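Local coordinates for galactose-binding lectin (Arachis hypogaea, PDB 6VAW), which binds galactose and galactose-bearing glycans as a homotetrameric, calcium- and manganese-containing legume lectin, at residues 49-54 against 201-206. Residues are numbered along the deposited sequence; the frame is centred on the assembly and turned at random.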
ATOM      1  N   ALA A  49       9.405  13.874  -8.946  1.00 27.17           N
ATOM      2  CA  ALA A  49      10.440  14.810  -8.462  1.00 28.61           C
ATOM      3  C   ALA A  49      11.640  14.112  -7.844  1.00 32.60           C
ATOM      4  O   ALA A  49      12.688  14.722  -7.806  1.00 33.97           O
ATOM      5  CB  ALA A  49       9.831  15.785  -7.498  1.00 29.20           C
ATOM      6  N   MET A  50      11.454  12.919  -7.329  1.00 28.03           N
ATOM      7  CA  MET A  50      12.569  12.264  -6.638  1.00 29.39           C
ATOM      8  C   MET A  50      13.352  11.375  -7.594  1.00 29.40           C
ATOM      9  O   MET A  50      12.762  10.613  -8.344  1.00 28.84           O
ATOM     10  CB  MET A  50      12.054  11.444  -5.466  1.00 34.03           C
ATOM     11  CG  MET A  50      13.130  10.728  -4.765  1.00 41.20           C
ATOM     12  SD  MET A  50      12.564   9.960  -3.264  1.00 49.79           S
ATOM     13  CE  MET A  50      11.353   8.765  -3.840  1.00 46.35           C
ATOM     14  N   PRO A  51      14.691  11.429  -7.551  1.00 24.15           N
ATOM     15  CA  PRO A  51      15.493  10.527  -8.330  1.00 23.79           C
ATOM     16  C   PRO A  51      15.234   9.097  -7.831  1.00 23.86           C
ATOM     17  O   PRO A  51      15.092   8.880  -6.666  1.00 24.30           O
ATOM     18  CB  PRO A  51      16.927  10.950  -7.995  1.00 26.22           C
ATOM     19  CG  PRO A  51      16.786  12.352  -7.526  1.00 29.93           C
ATOM     20  CD  PRO A  51      15.483  12.369  -6.778  1.00 25.63           C
ATOM     21  N   VAL A  52      15.249   8.149  -8.753  1.00 19.46           N
ATOM     22  CA  VAL A  52      15.022   6.762  -8.387  1.00 20.32           C
ATOM     23  C   VAL A  52      16.309   5.988  -8.683  1.00 26.47           C
ATOM     24  O   VAL A  52      16.811   6.081  -9.800  1.00 27.17           O
ATOM     25  CB  VAL A  52      13.796   6.210  -9.164  1.00 23.17           C
ATOM     26  CG1 VAL A  52      13.694   4.690  -9.043  1.00 22.41           C
ATOM     27  CG2 VAL A  52      12.494   6.896  -8.707  1.00 22.53           C
ATOM     28  N   ARG A  53      16.806   5.211  -7.711  1.00 22.87           N
ATOM     29  CA  ARG A  53      18.022   4.402  -7.914  1.00 25.06           C
ATOM     30  C   ARG A  53      17.618   3.112  -8.634  1.00 27.81           C
ATOM     31  O   ARG A  53      17.030   2.223  -8.006  1.00 29.56           O
ATOM     32  CB  ARG A  53      18.707   4.126  -6.551  1.00 24.39           C
ATOM     33  CG  ARG A  53      20.125   3.570  -6.592  1.00 22.25           C
ATOM     34  CD  ARG A  53      20.526   3.397  -5.126  1.00 22.16           C
ATOM     35  NE  ARG A  53      21.713   2.584  -4.963  1.00 51.30           N
ATOM     36  CZ  ARG A  53      21.946   1.826  -3.896  1.00 68.91           C
ATOM     37  NH1 ARG A  53      21.037   1.733  -2.927  1.00 41.35           N
ATOM     38  NH2 ARG A  53      23.075   1.140  -3.796  1.00 65.75           N
ATOM     39  N   ILE A  54      17.859   3.031  -9.965  1.00 22.98           N
ATOM     40  CA  ILE A  54      17.465   1.859 -10.751  1.00 23.29           C
ATOM     41  C   ILE A  54      18.523   0.774 -10.757  1.00 25.86           C
ATOM     42  O   ILE A  54      18.219  -0.371 -11.074  1.00 23.23           O
ATOM     43  CB  ILE A  54      17.012   2.194 -12.198  1.00 26.72           C
ATOM     44  CG1 ILE A  54      18.033   3.086 -12.966  1.00 27.35           C
ATOM     45  CG2 ILE A  54      15.622   2.810 -12.143  1.00 27.32           C
ATOM     46  CD1 ILE A  54      18.082   2.857 -14.456  1.00 32.20           C
ATOM     47  N   ARG A 201      21.068   6.769 -11.076  1.00 21.66           N
ATOM     48  CA  ARG A 201      19.956   7.613 -10.636  1.00 20.31           C
ATOM     49  C   ARG A 201      19.255   8.225 -11.844  1.00 22.37           C
ATOM     50  O   ARG A 201      19.882   8.815 -12.749  1.00 20.21           O
ATOM     51  CB  ARG A 201      20.389   8.698  -9.646  1.00 22.85           C
ATOM     52  CG  ARG A 201      20.896   8.146  -8.294  1.00 29.52           C
ATOM     53  CD  ARG A 201      21.784   9.117  -7.534  1.00 38.38           C
ATOM     54  NE  ARG A 201      21.212  10.460  -7.431  1.00 42.05           N
ATOM     55  CZ  ARG A 201      21.015  11.116  -6.291  1.00 51.60           C
ATOM     56  NH1 ARG A 201      21.343  10.562  -5.129  1.00 29.26           N
ATOM     57  NH2 ARG A 201      20.509  12.342  -6.307  1.00 37.42           N
ATOM     58  N   VAL A 202      17.936   8.040 -11.861  1.00 20.83           N
ATOM     59  CA  VAL A 202      17.083   8.473 -12.966  1.00 18.98           C
ATOM     60  C   VAL A 202      15.819   9.128 -12.494  1.00 22.08           C
ATOM     61  O   VAL A 202      15.490   9.091 -11.302  1.00 24.56           O
ATOM     62  CB  VAL A 202      16.713   7.297 -13.950  1.00 21.43           C
ATOM     63  CG1 VAL A 202      17.953   6.692 -14.617  1.00 20.68           C
ATOM     64  CG2 VAL A 202      15.844   6.230 -13.264  1.00 21.94           C
ATOM     65  N   LYS A 203      15.121   9.749 -13.447  1.00 18.21           N
ATOM     66  CA  LYS A 203      13.792  10.326 -13.266  1.00 19.52           C
ATOM     67  C   LYS A 203      12.829   9.666 -14.284  1.00 24.41           C
ATOM     68  O   LYS A 203      13.205   9.338 -15.404  1.00 25.24           O
ATOM     69  CB  LYS A 203      13.761  11.870 -13.336  1.00 22.33           C
ATOM     70  CG  LYS A 203      14.106  12.457 -11.957  1.00 24.44           C
ATOM     71  CD  LYS A 203      14.148  13.961 -11.931  1.00 32.40           C
ATOM     72  CE  LYS A 203      14.738  14.442 -10.631  1.00 39.28           C
ATOM     73  NZ  LYS A 203      14.746  15.926 -10.558  1.00 44.89           N
ATOM     74  N   PHE A 204      11.618   9.403 -13.826  1.00 22.70           N
ATOM     75  CA  PHE A 204      10.529   8.795 -14.576  1.00 20.59           C
ATOM     76  C   PHE A 204       9.536   9.896 -14.861  1.00 23.34           C
ATOM     77  O   PHE A 204       9.334  10.759 -14.015  1.00 21.92           O
ATOM     78  CB  PHE A 204       9.866   7.664 -13.755  1.00 21.87           C
ATOM     79  CG  PHE A 204      10.677   6.386 -13.636  1.00 21.46           C
ATOM     80  CD1 PHE A 204      11.675   6.257 -12.664  1.00 23.50           C
ATOM     81  CD2 PHE A 204      10.419   5.304 -14.466  1.00 20.64           C
ATOM     82  CE1 PHE A 204      12.407   5.077 -12.546  1.00 23.01           C
ATOM     83  CE2 PHE A 204      11.165   4.125 -14.357  1.00 22.65           C
ATOM     84  CZ  PHE A 204      12.124   4.000 -13.370  1.00 20.84           C
ATOM     85  N   GLY A 205       8.949   9.893 -16.034  1.00 20.48           N
ATOM     86  CA  GLY A 205       7.957  10.916 -16.328  1.00 19.28           C
ATOM     87  C   GLY A 205       7.257  10.675 -17.633  1.00 21.92           C
ATOM     88  O   GLY A 205       7.302   9.561 -18.157  1.00 20.36           O
ATOM     89  N   PHE A 206       6.541  11.714 -18.096  1.00 18.49           N
ATOM     90  CA  PHE A 206       5.812  11.748 -19.354  1.00 19.24           C
ATOM     91  C   PHE A 206       6.176  13.017 -20.121  1.00 21.98           C
ATOM     92  O   PHE A 206       6.445  14.053 -19.513  1.00 22.13           O
ATOM     93  CB  PHE A 206       4.304  11.710 -19.120  1.00 21.13           C
ATOM     94  CG  PHE A 206       3.810  10.479 -18.405  1.00 20.92           C
ATOM     95  CD1 PHE A 206       3.441   9.347 -19.117  1.00 23.62           C
ATOM     96  CD2 PHE A 206       3.751  10.439 -17.011  1.00 21.84           C
ATOM     97  CE1 PHE A 206       2.991   8.205 -18.452  1.00 25.68           C
ATOM     98  CE2 PHE A 206       3.286   9.296 -16.344  1.00 26.24           C
ATOM     99  CZ  PHE A 206       2.944   8.176 -17.069  1.00 24.90           C
TER
HETATM  100  O   HOH W   1      11.516  10.297 -10.984  1.00 23.06           O
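An antiparallel bridge in the seven-stranded sheet of the legume lectin sandwich joins V52 to V202, where strand 43-53 resumes after a short irregular break and pairs with strand 201-209. The two residues form a hydrogen-bonded pair: V52 N donates to V202 O at 2.7 Å, nearly straight at 168° and in the carbonyl plane, while V202 N returns a longer bond of 3.1 Å to V52 O. V202 O also receives a CA-H contact from P51. R53 and R201 follow as a non-hydrogen-bonded pair. On the other side of V52 the strands part, and direct pairing gives way to a water that donates to M50 O and accepts from F204 N, filling in for a missing rung.

V52, I54, V202 and F204 make the apolar side. V52 CG1, anti to its backbone N (chi1 168°), comes within 3.8 Å of F204 CE1. I54 CG2 sits at the edge of that ring, 3.9 Å from F204 CZ, and also meets V202 CG2 at 3.6 Å; the I54 and V202 side chains cross at about a right angle. F204 continues inward to F65 and W223 of the facing sheet, joining the two layers of the sandwich.

Across the backbone, the R201 chain bends at chi3 (49°) and runs alongside P51, bringing NH2 to 3.9 Å from P51 CG, while its guanidinium forms a salt bridge with E92. K203 stretches out beyond CG until CE lies 3.5 Å from A49 O, and its ammonium bonds to N19. M50 packs against M50 of a second subunit, so the break also borders a subunit interface. With V52 and F204 both reaching strand 217-229 of the other sheet, the pairing sits within the two-layered antiparallel sandwich, the jelly-roll fold of legume lectins.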